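Local coordinates for protein activating signal cointegrator 1 complex subunit 2 (Homo sapiens, PDB 6YXQ) that binds K63-linked polyubiquitin chains and recruits the ASCC3 helicase and ALKBH3 to sites of DNA damage, and also takes part in the rescue of stalled ribosomes, at residues D71-L76 with W82-F87; Q214-Q219 with K247-Y252; M241-L246 with R302-K307. All coordinates share one frame; numbering follows the deposited sequence.

Contact 1 (D71-L76 with W82-F87)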
ATOM      1  N   ASP B  71      12.475   1.080  -7.801  1.00 79.19           N
ATOM      2  CA  ASP B  71      13.500   2.119  -7.757  1.00 83.23           C
ATOM      3  C   ASP B  71      13.810   2.621  -9.160  1.00 81.03           C
ATOM      4  O   ASP B  71      13.861   3.835  -9.411  1.00 83.61           O
ATOM      5  CB  ASP B  71      14.764   1.574  -7.091  1.00 86.96           C
ATOM      6  CG  ASP B  71      14.658   1.511  -5.579  1.00101.45           C
ATOM      7  OD1 ASP B  71      13.767   2.174  -5.005  1.00109.68           O
ATOM      8  OD2 ASP B  71      15.479   0.797  -4.965  1.00103.44           O
ATOM      9  N   TRP B  72      13.994   1.689 -10.098  1.00 77.73           N
ATOM     10  CA  TRP B  72      14.291   2.071 -11.477  1.00 89.98           C
ATOM     11  C   TRP B  72      13.119   2.811 -12.114  1.00 90.67           C
ATOM     12  O   TRP B  72      13.310   3.781 -12.863  1.00 99.91           O
ATOM     13  CB  TRP B  72      14.640   0.824 -12.282  1.00 93.06           C
ATOM     14  CG  TRP B  72      14.516   0.987 -13.749  1.00 89.80           C
ATOM     15  CD1 TRP B  72      15.421   1.561 -14.586  1.00 93.88           C
ATOM     16  CD2 TRP B  72      13.421   0.562 -14.569  1.00 91.83           C
ATOM     17  NE1 TRP B  72      14.960   1.523 -15.880  1.00 98.88           N
ATOM     18  CE2 TRP B  72      13.732   0.915 -15.895  1.00 87.50           C
ATOM     19  CE3 TRP B  72      12.201  -0.064 -14.308  1.00 95.71           C
ATOM     20  CZ2 TRP B  72      12.874   0.650 -16.959  1.00 75.22           C
ATOM     21  CZ3 TRP B  72      11.350  -0.334 -15.370  1.00 85.60           C
ATOM     22  CH2 TRP B  72      11.691   0.024 -16.676  1.00 77.06           C
ATOM     23  N   LEU B  73      11.898   2.351 -11.832  1.00 81.95           N
ATOM     24  CA  LEU B  73      10.698   2.994 -12.351  1.00 79.86           C
ATOM     25  C   LEU B  73      10.592   4.441 -11.884  1.00 79.92           C
ATOM     26  O   LEU B  73      10.202   5.325 -12.657  1.00 89.26           O
ATOM     27  CB  LEU B  73       9.475   2.200 -11.904  1.00 80.25           C
ATOM     28  CG  LEU B  73       8.146   2.559 -12.545  1.00 85.33           C
ATOM     29  CD1 LEU B  73       8.077   1.953 -13.931  1.00 89.74           C
ATOM     30  CD2 LEU B  73       7.016   2.063 -11.671  1.00 86.82           C
ATOM     31  N   LEU B  74      10.913   4.697 -10.614  1.00 62.07           N
ATOM     32  CA  LEU B  74      10.929   6.073 -10.129  1.00 63.56           C
ATOM     33  C   LEU B  74      12.065   6.872 -10.756  1.00 83.44           C
ATOM     34  O   LEU B  74      11.937   8.087 -10.945  1.00 68.97           O
ATOM     35  CB  LEU B  74      11.041   6.090  -8.608  1.00 69.30           C
ATOM     36  CG  LEU B  74       9.938   5.350  -7.853  1.00 74.76           C
ATOM     37  CD1 LEU B  74      10.384   5.021  -6.438  1.00 87.31           C
ATOM     38  CD2 LEU B  74       8.681   6.182  -7.828  1.00 82.78           C
ATOM     39  N   ALA B  75      13.182   6.210 -11.077  1.00 95.34           N
ATOM     40  CA  ALA B  75      14.282   6.905 -11.744  1.00 92.70           C
ATOM     41  C   ALA B  75      13.898   7.361 -13.146  1.00 89.03           C
ATOM     42  O   ALA B  75      14.357   8.412 -13.603  1.00 89.21           O
ATOM     43  CB  ALA B  75      15.515   6.004 -11.805  1.00102.40           C
ATOM     44  N   LEU B  76      13.068   6.579 -13.839  1.00 93.19           N
ATOM     45  CA  LEU B  76      12.676   6.829 -15.229  1.00 81.51           C
ATOM     46  C   LEU B  76      12.181   8.254 -15.480  1.00 83.02           C
ATOM     47  O   LEU B  76      11.766   8.951 -14.544  1.00 86.20           O
ATOM     48  CB  LEU B  76      11.594   5.834 -15.655  1.00 71.34           C
ATOM     49  CG  LEU B  76      12.064   4.412 -15.952  1.00 71.83           C
ATOM     50  CD1 LEU B  76      10.877   3.507 -16.197  1.00 73.68           C
ATOM     51  CD2 LEU B  76      13.006   4.389 -17.133  1.00 65.66           C
ATOM     52  N   TRP B  82       5.581   6.871 -17.872  1.00 94.07           N
ATOM     53  CA  TRP B  82       4.170   6.753 -18.214  1.00 88.05           C
ATOM     54  C   TRP B  82       3.948   5.683 -19.276  1.00 90.88           C
ATOM     55  O   TRP B  82       2.965   4.933 -19.210  1.00 93.52           O
ATOM     56  CB  TRP B  82       3.630   8.108 -18.665  1.00 80.47           C
ATOM     57  CG  TRP B  82       3.113   8.929 -17.526  1.00 81.51           C
ATOM     58  CD1 TRP B  82       3.684  10.049 -16.992  1.00 88.76           C
ATOM     59  CD2 TRP B  82       1.919   8.689 -16.774  1.00 83.47           C
ATOM     60  NE1 TRP B  82       2.917  10.522 -15.956  1.00 98.43           N
ATOM     61  CE2 TRP B  82       1.827   9.705 -15.802  1.00 97.98           C
ATOM     62  CE3 TRP B  82       0.914   7.716 -16.832  1.00 80.90           C
ATOM     63  CZ2 TRP B  82       0.771   9.774 -14.892  1.00100.08           C
ATOM     64  CZ3 TRP B  82      -0.133   7.785 -15.928  1.00 71.79           C
ATOM     65  CH2 TRP B  82      -0.196   8.806 -14.972  1.00 85.82           C
ATOM     66  N   CYS B  83       4.851   5.590 -20.256  1.00 92.33           N
ATOM     67  CA  CYS B  83       4.797   4.483 -21.207  1.00 95.79           C
ATOM     68  C   CYS B  83       4.803   3.148 -20.479  1.00 97.75           C
ATOM     69  O   CYS B  83       3.976   2.267 -20.756  1.00102.14           O
ATOM     70  CB  CYS B  83       5.977   4.555 -22.177  1.00 89.15           C
ATOM     71  SG  CYS B  83       5.856   5.831 -23.430  1.00 99.63           S
ATOM     72  N   GLN B  84       5.736   2.985 -19.540  1.00 90.27           N
ATOM     73  CA  GLN B  84       5.840   1.728 -18.811  1.00 93.42           C
ATOM     74  C   GLN B  84       4.547   1.423 -18.063  1.00 96.87           C
ATOM     75  O   GLN B  84       3.998   0.322 -18.183  1.00 94.46           O
ATOM     76  CB  GLN B  84       7.033   1.777 -17.857  1.00 92.83           C
ATOM     77  CG  GLN B  84       7.451   0.422 -17.305  1.00 99.03           C
ATOM     78  CD  GLN B  84       8.138  -0.450 -18.337  1.00 98.98           C
ATOM     79  OE1 GLN B  84       8.599   0.035 -19.368  1.00103.18           O
ATOM     80  NE2 GLN B  84       8.210  -1.746 -18.060  1.00102.06           N
ATOM     81  N   VAL B  85       4.022   2.404 -17.317  1.00100.06           N
ATOM     82  CA  VAL B  85       2.848   2.141 -16.479  1.00 93.72           C
ATOM     83  C   VAL B  85       1.623   1.847 -17.334  1.00 92.61           C
ATOM     84  O   VAL B  85       0.755   1.049 -16.950  1.00 79.68           O
ATOM     85  CB  VAL B  85       2.581   3.303 -15.500  1.00 73.89           C
ATOM     86  CG1 VAL B  85       3.827   3.635 -14.711  1.00 74.17           C
ATOM     87  CG2 VAL B  85       2.040   4.522 -16.213  1.00 82.35           C
ATOM     88  N   ILE B  86       1.527   2.472 -18.505  1.00 97.28           N
ATOM     89  CA  ILE B  86       0.346   2.251 -19.324  1.00 90.71           C
ATOM     90  C   ILE B  86       0.421   0.903 -20.028  1.00 94.99           C
ATOM     91  O   ILE B  86      -0.580   0.184 -20.111  1.00 96.09           O
ATOM     92  CB  ILE B  86       0.175   3.416 -20.314  1.00 78.64           C
ATOM     93  CG1 ILE B  86      -0.175   4.697 -19.557  1.00 75.11           C
ATOM     94  CG2 ILE B  86      -0.890   3.092 -21.349  1.00 67.38           C
ATOM     95  CD1 ILE B  86      -0.382   5.889 -20.452  1.00 79.15           C
ATOM     96  N   PHE B  87       1.604   0.513 -20.515  1.00 88.61           N
ATOM     97  CA  PHE B  87       1.673  -0.600 -21.452  1.00 92.96           C
ATOM     98  C   PHE B  87       2.187  -1.900 -20.851  1.00 95.08           C
ATOM     99  O   PHE B  87       2.011  -2.952 -21.477  1.00 93.89           O
ATOM    100  CB  PHE B  87       2.536  -0.212 -22.660  1.00102.34           C
ATOM    101  CG  PHE B  87       1.899   0.829 -23.535  1.00115.03           C
ATOM    102  CD1 PHE B  87       0.882   0.486 -24.412  1.00114.41           C
ATOM    103  CD2 PHE B  87       2.293   2.153 -23.460  1.00115.01           C
ATOM    104  CE1 PHE B  87       0.285   1.438 -25.203  1.00114.09           C
ATOM    105  CE2 PHE B  87       1.696   3.109 -24.251  1.00116.70           C
ATOM    106  CZ  PHE B  87       0.693   2.752 -25.123  1.00118.72           C
TER
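Gln84 is the side chain that reaches from helix 78-87 to helix 53-75, where it meets Leu73 with its aliphatic part and Trp72 with its amide. Its first atom beyond the backbone, CB of Gln84, lies 4.1 Å from CD1 of Leu73, and the next, CG of Gln84, comes closer to the same methyl at 3.8 Å. The leucine therefore rests against the aliphatic root of the glutamine through a single branch. At chi2 (73°) the Gln84 chain bends, which turns the amide away from Leu73 and toward the rim of the Trp72 indole. There CD of Gln84 sits 4.0 Å from CH2 of Trp72, near the ring plane and at its edge. The two side chains cross at about a right angle, with the amide and indole planes 79° apart, and both OE1 and NE2 of Gln84 are nearly as close to CH2 as CD is. This is van der Waals contact of an amide against an aromatic rim. The polar ends are satisfied outside the two segments, OE1 by accepting from the backbone N of Ala37, a tie that keeps the buried amide from turning freely.

The indole is held from more than one direction. CD1 of Leu76 lies 3.5 Å above one face of the Trp72 ring, offset toward its rim, and Arg39 makes a cation-pi contact with the same indole. Leu73 also packs on Phe81 and on Thr130 of helix 114-135, while neighbouring Leu74 touches Phe166 of the ASCC3 chain. Such contacts are characteristic of two consecutive helices joined by a short connection and packed side chain to side chain in an all-helical fold, here within the ASCC3-bound N-terminal part of ASCC2.

Contact 2 (Q214-Q219 with K247-Y252)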
ATOM      1  N   GLN B 214     -25.083 -12.946   8.720  1.00 68.80           N
ATOM      2  CA  GLN B 214     -25.518 -14.276   8.328  1.00 77.22           C
ATOM      3  C   GLN B 214     -24.543 -15.352   8.783  1.00 81.85           C
ATOM      4  O   GLN B 214     -24.954 -16.499   8.989  1.00 82.44           O
ATOM      5  CB  GLN B 214     -25.708 -14.327   6.815  1.00101.08           C
ATOM      6  CG  GLN B 214     -26.799 -15.277   6.366  1.00128.47           C
ATOM      7  CD  GLN B 214     -27.342 -14.915   5.004  1.00139.31           C
ATOM      8  OE1 GLN B 214     -27.400 -13.736   4.643  1.00124.91           O
ATOM      9  NE2 GLN B 214     -27.746 -15.927   4.236  1.00151.09           N
ATOM     10  N   HIS B 215     -23.267 -15.010   8.972  1.00 85.28           N
ATOM     11  CA  HIS B 215     -22.320 -16.021   9.426  1.00 88.97           C
ATOM     12  C   HIS B 215     -22.437 -16.270  10.923  1.00 93.61           C
ATOM     13  O   HIS B 215     -22.117 -17.370  11.389  1.00 94.99           O
ATOM     14  CB  HIS B 215     -20.893 -15.615   9.059  1.00 99.58           C
ATOM     15  CG  HIS B 215     -19.988 -16.777   8.791  1.00114.29           C
ATOM     16  ND1 HIS B 215     -19.057 -17.223   9.704  1.00120.56           N
ATOM     17  CD2 HIS B 215     -19.875 -17.588   7.713  1.00121.61           C
ATOM     18  CE1 HIS B 215     -18.408 -18.256   9.200  1.00124.07           C
ATOM     19  NE2 HIS B 215     -18.885 -18.499   7.992  1.00125.37           N
ATOM     20  N   CYS B 216     -22.897 -15.278  11.688  1.00 96.32           N
ATOM     21  CA  CYS B 216     -23.121 -15.452  13.116  1.00 90.56           C
ATOM     22  C   CYS B 216     -24.552 -15.850  13.442  1.00 94.39           C
ATOM     23  O   CYS B 216     -24.895 -15.952  14.623  1.00105.79           O
ATOM     24  CB  CYS B 216     -22.765 -14.174  13.879  1.00 88.22           C
ATOM     25  SG  CYS B 216     -21.224 -13.379  13.364  1.00101.29           S
ATOM     26  N   GLY B 217     -25.387 -16.082  12.432  1.00 87.72           N
ATOM     27  CA  GLY B 217     -26.785 -16.382  12.661  1.00 93.52           C
ATOM     28  C   GLY B 217     -27.522 -15.264  13.374  1.00 90.06           C
ATOM     29  O   GLY B 217     -28.280 -15.506  14.320  1.00 91.55           O
ATOM     30  N   LEU B 218     -27.312 -14.029  12.928  1.00 75.13           N
ATOM     31  CA  LEU B 218     -27.907 -12.875  13.580  1.00 82.68           C
ATOM     32  C   LEU B 218     -28.949 -12.173  12.722  1.00103.78           C
ATOM     33  O   LEU B 218     -30.046 -11.889  13.209  1.00119.18           O
ATOM     34  CB  LEU B 218     -26.801 -11.896  13.998  1.00 68.82           C
ATOM     35  CG  LEU B 218     -25.948 -12.472  15.136  1.00 65.92           C
ATOM     36  CD1 LEU B 218     -24.727 -11.636  15.388  1.00 65.67           C
ATOM     37  CD2 LEU B 218     -26.764 -12.611  16.419  1.00 87.80           C
ATOM     38  N   GLN B 219     -28.636 -11.910  11.453  1.00113.02           N
ATOM     39  CA  GLN B 219     -29.523 -11.207  10.514  1.00123.23           C
ATOM     40  C   GLN B 219     -30.246 -10.002  11.130  1.00129.80           C
ATOM     41  O   GLN B 219     -29.750  -9.365  12.060  1.00129.73           O
ATOM     42  CB  GLN B 219     -30.550 -12.181   9.907  1.00119.02           C
ATOM     43  CG  GLN B 219     -31.726 -12.575  10.806  1.00124.98           C
ATOM     44  CD  GLN B 219     -32.865 -11.565  10.795  1.00131.59           C
ATOM     45  OE1 GLN B 219     -33.233 -11.036   9.747  1.00138.20           O
ATOM     46  NE2 GLN B 219     -33.424 -11.291  11.971  1.00127.22           N
ATOM     47  N   LYS B 247     -12.718 -15.544  15.448  1.00 73.33           N
ATOM     48  CA  LYS B 247     -11.545 -14.709  15.229  1.00 83.52           C
ATOM     49  C   LYS B 247     -11.556 -14.137  13.819  1.00 87.05           C
ATOM     50  O   LYS B 247     -11.323 -12.940  13.619  1.00 84.09           O
ATOM     51  CB  LYS B 247     -10.278 -15.530  15.487  1.00 88.50           C
ATOM     52  CG  LYS B 247      -8.956 -14.780  15.367  1.00 77.81           C
ATOM     53  CD  LYS B 247      -7.793 -15.750  15.524  1.00 86.97           C
ATOM     54  CE  LYS B 247      -6.439 -15.066  15.387  1.00 85.01           C
ATOM     55  NZ  LYS B 247      -5.315 -16.035  15.574  1.00 86.39           N
ATOM     56  N   ASP B 248     -11.861 -14.980  12.828  1.00 88.04           N
ATOM     57  CA  ASP B 248     -11.893 -14.517  11.446  1.00 80.31           C
ATOM     58  C   ASP B 248     -13.003 -13.502  11.237  1.00 83.77           C
ATOM     59  O   ASP B 248     -12.818 -12.508  10.526  1.00 77.91           O
ATOM     60  CB  ASP B 248     -12.065 -15.697  10.493  1.00 72.55           C
ATOM     61  CG  ASP B 248     -10.741 -16.294  10.062  1.00 98.05           C
ATOM     62  OD1 ASP B 248      -9.686 -15.815  10.529  1.00104.21           O
ATOM     63  OD2 ASP B 248     -10.755 -17.244   9.253  1.00111.01           O
ATOM     64  N   ILE B 249     -14.165 -13.735  11.848  1.00 80.40           N
ATOM     65  CA  ILE B 249     -15.275 -12.799  11.690  1.00 69.10           C
ATOM     66  C   ILE B 249     -14.885 -11.416  12.194  1.00 73.82           C
ATOM     67  O   ILE B 249     -15.067 -10.412  11.496  1.00 73.07           O
ATOM     68  CB  ILE B 249     -16.528 -13.317  12.409  1.00 64.40           C
ATOM     69  CG1 ILE B 249     -17.030 -14.594  11.735  1.00 82.97           C
ATOM     70  CG2 ILE B 249     -17.586 -12.245  12.397  1.00 57.84           C
ATOM     71  CD1 ILE B 249     -17.508 -14.388  10.317  1.00 83.12           C
ATOM     72  N   VAL B 250     -14.341 -11.338  13.410  1.00 77.10           N
ATOM     73  CA  VAL B 250     -14.037 -10.008  13.935  1.00 70.10           C
ATOM     74  C   VAL B 250     -12.801  -9.414  13.258  1.00 72.39           C
ATOM     75  O   VAL B 250     -12.688  -8.189  13.157  1.00 78.58           O
ATOM     76  CB  VAL B 250     -13.894 -10.014  15.467  1.00 65.37           C
ATOM     77  CG1 VAL B 250     -15.022 -10.811  16.110  1.00 68.57           C
ATOM     78  CG2 VAL B 250     -12.549 -10.535  15.874  1.00 66.98           C
ATOM     79  N   LEU B 251     -11.885 -10.244  12.746  1.00 69.88           N
ATOM     80  CA  LEU B 251     -10.768  -9.710  11.966  1.00 76.80           C
ATOM     81  C   LEU B 251     -11.261  -9.090  10.666  1.00 71.44           C
ATOM     82  O   LEU B 251     -10.834  -7.991  10.288  1.00 86.73           O
ATOM     83  CB  LEU B 251      -9.752 -10.816  11.676  1.00 79.54           C
ATOM     84  CG  LEU B 251      -8.803 -11.262  12.791  1.00 72.03           C
ATOM     85  CD1 LEU B 251      -8.025 -12.485  12.351  1.00 67.13           C
ATOM     86  CD2 LEU B 251      -7.859 -10.138  13.185  1.00 83.76           C
ATOM     87  N   TYR B 252     -12.158  -9.788   9.974  1.00 66.76           N
ATOM     88  CA  TYR B 252     -12.788  -9.261   8.770  1.00 71.71           C
ATOM     89  C   TYR B 252     -13.538  -7.968   9.064  1.00 70.89           C
ATOM     90  O   TYR B 252     -13.419  -6.984   8.325  1.00 73.34           O
ATOM     91  CB  TYR B 252     -13.728 -10.325   8.206  1.00 80.89           C
ATOM     92  CG  TYR B 252     -14.266 -10.070   6.818  1.00 67.29           C
ATOM     93  CD1 TYR B 252     -13.498  -9.442   5.845  1.00 71.86           C
ATOM     94  CD2 TYR B 252     -15.541 -10.481   6.478  1.00 64.12           C
ATOM     95  CE1 TYR B 252     -13.999  -9.221   4.573  1.00 65.53           C
ATOM     96  CE2 TYR B 252     -16.045 -10.267   5.216  1.00 77.91           C
ATOM     97  CZ  TYR B 252     -15.274  -9.638   4.269  1.00 73.44           C
ATOM     98  OH  TYR B 252     -15.798  -9.435   3.018  1.00 82.16           O
TER
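Apolar packing joins Ile249 of helix 243-266 to Cys216, near the last turn of helix 193-216. The thiol SG of Cys216 lies 3.9 Å from CG2 of Ile249, and both residues are buried. In Ile249, chi1 of -66° puts CG1 beside the backbone N and CG2 anti to it; CG2 meets Cys216, and the CG1-CD1 arm meets His215.

The other interaction sets this longer arm against an imidazole. CD1 of Ile249 meets the His215 ring obliquely, with ND1 of His215 3.3 Å away and CG of His215 at 3.8 Å. Its approach also takes in the root of the histidine, since CB of His215 is 3.8 Å from the same CD1 methyl. These are van der Waals contacts, in which a single isoleucine packs against two consecutive residues.

Beyond the pair, Arg235 touches His215, Cys216 touches Pro238, and Ile212, a turn earlier on helix 193-216, extends the apolar surface against Ile249. Nearby Tyr252 packs on Ala13 of the ASCC3 chain. Packing of this kind, with one branched aliphatic side chain set on neighbouring residues of the partner segment, belongs to the helix-helix interfaces of an all-alpha domain.

Contact 3 (M241-L246 with R302-K307)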
HETATM    1  N   MSE B 241     -20.114 -20.973  18.107  1.00107.69           N
HETATM    2  CA  MSE B 241     -19.158 -21.135  17.021  1.00106.67           C
HETATM    3  C   MSE B 241     -17.715 -21.412  17.463  1.00110.12           C
HETATM    4  O   MSE B 241     -17.276 -20.955  18.528  1.00111.98           O
HETATM    5  CB  MSE B 241     -19.190 -19.892  16.145  1.00115.60           C
HETATM    6  CG  MSE B 241     -18.576 -18.678  16.781  1.00130.41           C
HETATM    7 SE   MSE B 241     -18.451 -17.283  15.421  1.00132.72          SE
HETATM    8  CE  MSE B 241     -20.138 -17.441  14.518  1.00122.63           C
ATOM      9  N   PRO B 242     -16.982 -22.169  16.647  1.00113.21           N
ATOM     10  CA  PRO B 242     -15.567 -22.424  16.945  1.00100.68           C
ATOM     11  C   PRO B 242     -14.784 -21.126  17.054  1.00 97.53           C
ATOM     12  O   PRO B 242     -15.097 -20.128  16.401  1.00101.71           O
ATOM     13  CB  PRO B 242     -15.105 -23.268  15.755  1.00115.56           C
ATOM     14  CG  PRO B 242     -16.352 -23.962  15.299  1.00127.70           C
ATOM     15  CD  PRO B 242     -17.471 -22.983  15.522  1.00123.95           C
ATOM     16  N   LEU B 243     -13.739 -21.166  17.882  1.00105.51           N
ATOM     17  CA  LEU B 243     -13.075 -19.945  18.323  1.00103.03           C
ATOM     18  C   LEU B 243     -12.496 -19.163  17.154  1.00105.29           C
ATOM     19  O   LEU B 243     -12.735 -17.956  17.019  1.00113.98           O
ATOM     20  CB  LEU B 243     -11.979 -20.279  19.335  1.00 99.75           C
ATOM     21  CG  LEU B 243     -12.190 -19.754  20.754  1.00109.42           C
ATOM     22  CD1 LEU B 243     -11.045 -20.180  21.653  1.00116.85           C
ATOM     23  CD2 LEU B 243     -12.332 -18.242  20.747  1.00111.14           C
ATOM     24  N   LEU B 244     -11.731 -19.831  16.294  1.00108.22           N
ATOM     25  CA  LEU B 244     -11.011 -19.120  15.247  1.00113.54           C
ATOM     26  C   LEU B 244     -11.879 -18.790  14.038  1.00111.18           C
ATOM     27  O   LEU B 244     -11.447 -18.002  13.189  1.00114.79           O
ATOM     28  CB  LEU B 244      -9.778 -19.924  14.830  1.00112.76           C
ATOM     29  CG  LEU B 244      -8.805 -20.110  16.000  1.00113.36           C
ATOM     30  CD1 LEU B 244      -8.662 -21.582  16.370  1.00116.39           C
ATOM     31  CD2 LEU B 244      -7.444 -19.476  15.712  1.00113.88           C
ATOM     32  N   GLU B 245     -13.080 -19.365  13.937  1.00101.38           N
ATOM     33  CA  GLU B 245     -14.082 -18.802  13.037  1.00 94.32           C
ATOM     34  C   GLU B 245     -14.538 -17.435  13.536  1.00 90.35           C
ATOM     35  O   GLU B 245     -14.662 -16.482  12.752  1.00 83.70           O
ATOM     36  CB  GLU B 245     -15.270 -19.757  12.913  1.00 90.12           C
ATOM     37  CG  GLU B 245     -15.118 -20.831  11.851  1.00 97.60           C
ATOM     38  CD  GLU B 245     -16.421 -21.574  11.580  1.00115.52           C
ATOM     39  OE1 GLU B 245     -17.099 -21.973  12.551  1.00115.23           O
ATOM     40  OE2 GLU B 245     -16.766 -21.762  10.394  1.00123.24           O
ATOM     41  N   LEU B 246     -14.784 -17.324  14.845  1.00 83.66           N
ATOM     42  CA  LEU B 246     -15.097 -16.038  15.461  1.00 82.25           C
ATOM     43  C   LEU B 246     -13.949 -15.055  15.290  1.00 81.68           C
ATOM     44  O   LEU B 246     -14.167 -13.858  15.043  1.00 85.69           O
ATOM     45  CB  LEU B 246     -15.404 -16.248  16.944  1.00 76.70           C
ATOM     46  CG  LEU B 246     -15.568 -15.039  17.859  1.00 74.32           C
ATOM     47  CD1 LEU B 246     -16.795 -14.254  17.452  1.00 71.77           C
ATOM     48  CD2 LEU B 246     -15.701 -15.510  19.289  1.00 74.56           C
ATOM     49  N   ARG B 302     -13.792 -15.632  27.294  1.00105.63           N
ATOM     50  CA  ARG B 302     -12.444 -15.105  27.521  1.00 92.18           C
ATOM     51  C   ARG B 302     -11.442 -16.138  28.043  1.00 89.17           C
ATOM     52  O   ARG B 302     -10.254 -16.068  27.696  1.00 89.95           O
ATOM     53  CB  ARG B 302     -12.507 -13.908  28.477  1.00107.46           C
ATOM     54  CG  ARG B 302     -12.830 -14.238  29.928  1.00127.08           C
ATOM     55  CD  ARG B 302     -12.790 -12.979  30.785  1.00134.20           C
ATOM     56  NE  ARG B 302     -12.405 -13.250  32.167  1.00140.28           N
ATOM     57  CZ  ARG B 302     -11.152 -13.240  32.612  1.00141.71           C
ATOM     58  NH1 ARG B 302     -10.902 -13.497  33.890  1.00148.70           N
ATOM     59  NH2 ARG B 302     -10.149 -12.978  31.782  1.00134.21           N
ATOM     60  N   LEU B 303     -11.873 -17.090  28.878  1.00107.13           N
ATOM     61  CA  LEU B 303     -10.888 -17.981  29.496  1.00127.58           C
ATOM     62  C   LEU B 303     -10.575 -19.209  28.651  1.00113.74           C
ATOM     63  O   LEU B 303      -9.621 -19.930  28.969  1.00106.12           O
ATOM     64  CB  LEU B 303     -11.338 -18.408  30.904  1.00127.96           C
ATOM     65  CG  LEU B 303     -11.689 -17.246  31.839  1.00135.48           C
ATOM     66  CD1 LEU B 303     -12.770 -17.638  32.836  1.00131.67           C
ATOM     67  CD2 LEU B 303     -10.449 -16.697  32.548  1.00136.69           C
ATOM     68  N   GLU B 304     -11.347 -19.460  27.591  1.00 98.51           N
ATOM     69  CA  GLU B 304     -10.913 -20.426  26.587  1.00 88.43           C
ATOM     70  C   GLU B 304      -9.552 -20.036  26.028  1.00 99.37           C
ATOM     71  O   GLU B 304      -8.683 -20.892  25.826  1.00102.71           O
ATOM     72  CB  GLU B 304     -11.946 -20.527  25.463  1.00 84.11           C
ATOM     73  CG  GLU B 304     -13.333 -20.972  25.907  1.00 98.37           C
ATOM     74  CD  GLU B 304     -14.263 -21.265  24.735  1.00112.77           C
ATOM     75  OE1 GLU B 304     -15.445 -21.604  24.979  1.00103.99           O
ATOM     76  OE2 GLU B 304     -13.809 -21.155  23.571  1.00117.70           O
ATOM     77  N   ASP B 305      -9.347 -18.739  25.785  1.00 98.83           N
ATOM     78  CA  ASP B 305      -8.036 -18.229  25.385  1.00 95.93           C
ATOM     79  C   ASP B 305      -7.908 -16.790  25.890  1.00105.07           C
ATOM     80  O   ASP B 305      -8.261 -15.838  25.189  1.00102.50           O
ATOM     81  CB  ASP B 305      -7.828 -18.316  23.884  1.00 99.06           C
ATOM     82  CG  ASP B 305      -6.368 -18.257  23.503  1.00103.77           C
ATOM     83  OD1 ASP B 305      -5.608 -17.516  24.165  1.00106.57           O
ATOM     84  OD2 ASP B 305      -5.981 -18.947  22.541  1.00104.92           O
ATOM     85  N   SER B 306      -7.452 -16.659  27.134  1.00114.85           N
ATOM     86  CA  SER B 306      -6.852 -15.453  27.701  1.00117.60           C
ATOM     87  C   SER B 306      -6.424 -14.400  26.678  1.00111.65           C
ATOM     88  O   SER B 306      -7.009 -13.311  26.627  1.00100.25           O
ATOM     89  CB  SER B 306      -5.640 -15.856  28.547  1.00120.34           C
ATOM     90  OG  SER B 306      -4.841 -14.741  28.902  1.00109.11           O
ATOM     91  N   LYS B 307      -5.418 -14.716  25.857  1.00110.40           N
ATOM     92  CA  LYS B 307      -4.788 -13.690  25.026  1.00113.68           C
ATOM     93  C   LYS B 307      -5.569 -13.426  23.745  1.00105.89           C
ATOM     94  O   LYS B 307      -5.684 -12.272  23.312  1.00103.92           O
ATOM     95  CB  LYS B 307      -3.351 -14.094  24.684  1.00120.72           C
ATOM     96  CG  LYS B 307      -2.273 -13.433  25.545  1.00128.89           C
ATOM     97  CD  LYS B 307      -2.696 -13.352  27.010  1.00138.67           C
ATOM     98  CE  LYS B 307      -2.024 -12.192  27.732  1.00131.01           C
ATOM     99  NZ  LYS B 307      -2.769 -11.793  28.961  1.00117.84           N
TER
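Leu243, in the first turn of helix 243-266, packs against Glu304 just ahead of helix 306-340. The closer part of the contact is made by CD1 and the branch carbon CG of Leu243, both 3.5 Å from OE2 of Glu304. The same CD1 methyl is 3.9 Å from CB of Glu304, so the leucine touches both the root and the end of the glutamate. Glu304 runs extended beyond CG (chi2 -171°), which carries its carboxylate across to Leu243, the two side chains crossing obliquely. Behind this, Leu243 has apolar neighbours in Leu308 and Leu309 of helix 306-340.

The looser side belongs to Asp305, whose CB stays 4.3 Å from CD1 of Leu243. Glu304 is solvent-exposed although it makes the closest approach. Asp305 holds the N-cap position of helix 306-340: its OD1 accepts weakly from the backbone N of Lys307 and also bonds the backbone N of Leu308.

Arg301 bridges the two segments, salt-bridged by NH2 to OE2 of Glu304 and hydrogen-bonded by NH1 to the carbonyl of Met241, a selenomethionine here. The salt bridge probably offsets the charge of a carboxylate that lies against the leucine methyl.

Overall arrangement
Contacts 1 and 2 are buried, whereas contact 3 lies at the surface. Contact 1 joins neighbouring helices in sequence and stands apart, its centre about 42 Å from that of contact 2 and 47 Å from that of contact 3. Contacts 2 and 3 have centres about 13 Å apart, share helix 243-266 and interleave along the chain; they touch where CE of Met241 packs 3.8 Å from CA of Cys216. Their chemistry follows their place: an amide against an indole edge in contact 1, isoleucine on thiol and imidazole in contact 2, and leucine beside a carboxylate, with a helix cap and an arginine that salt-bridges that carboxylate, at the exposed end.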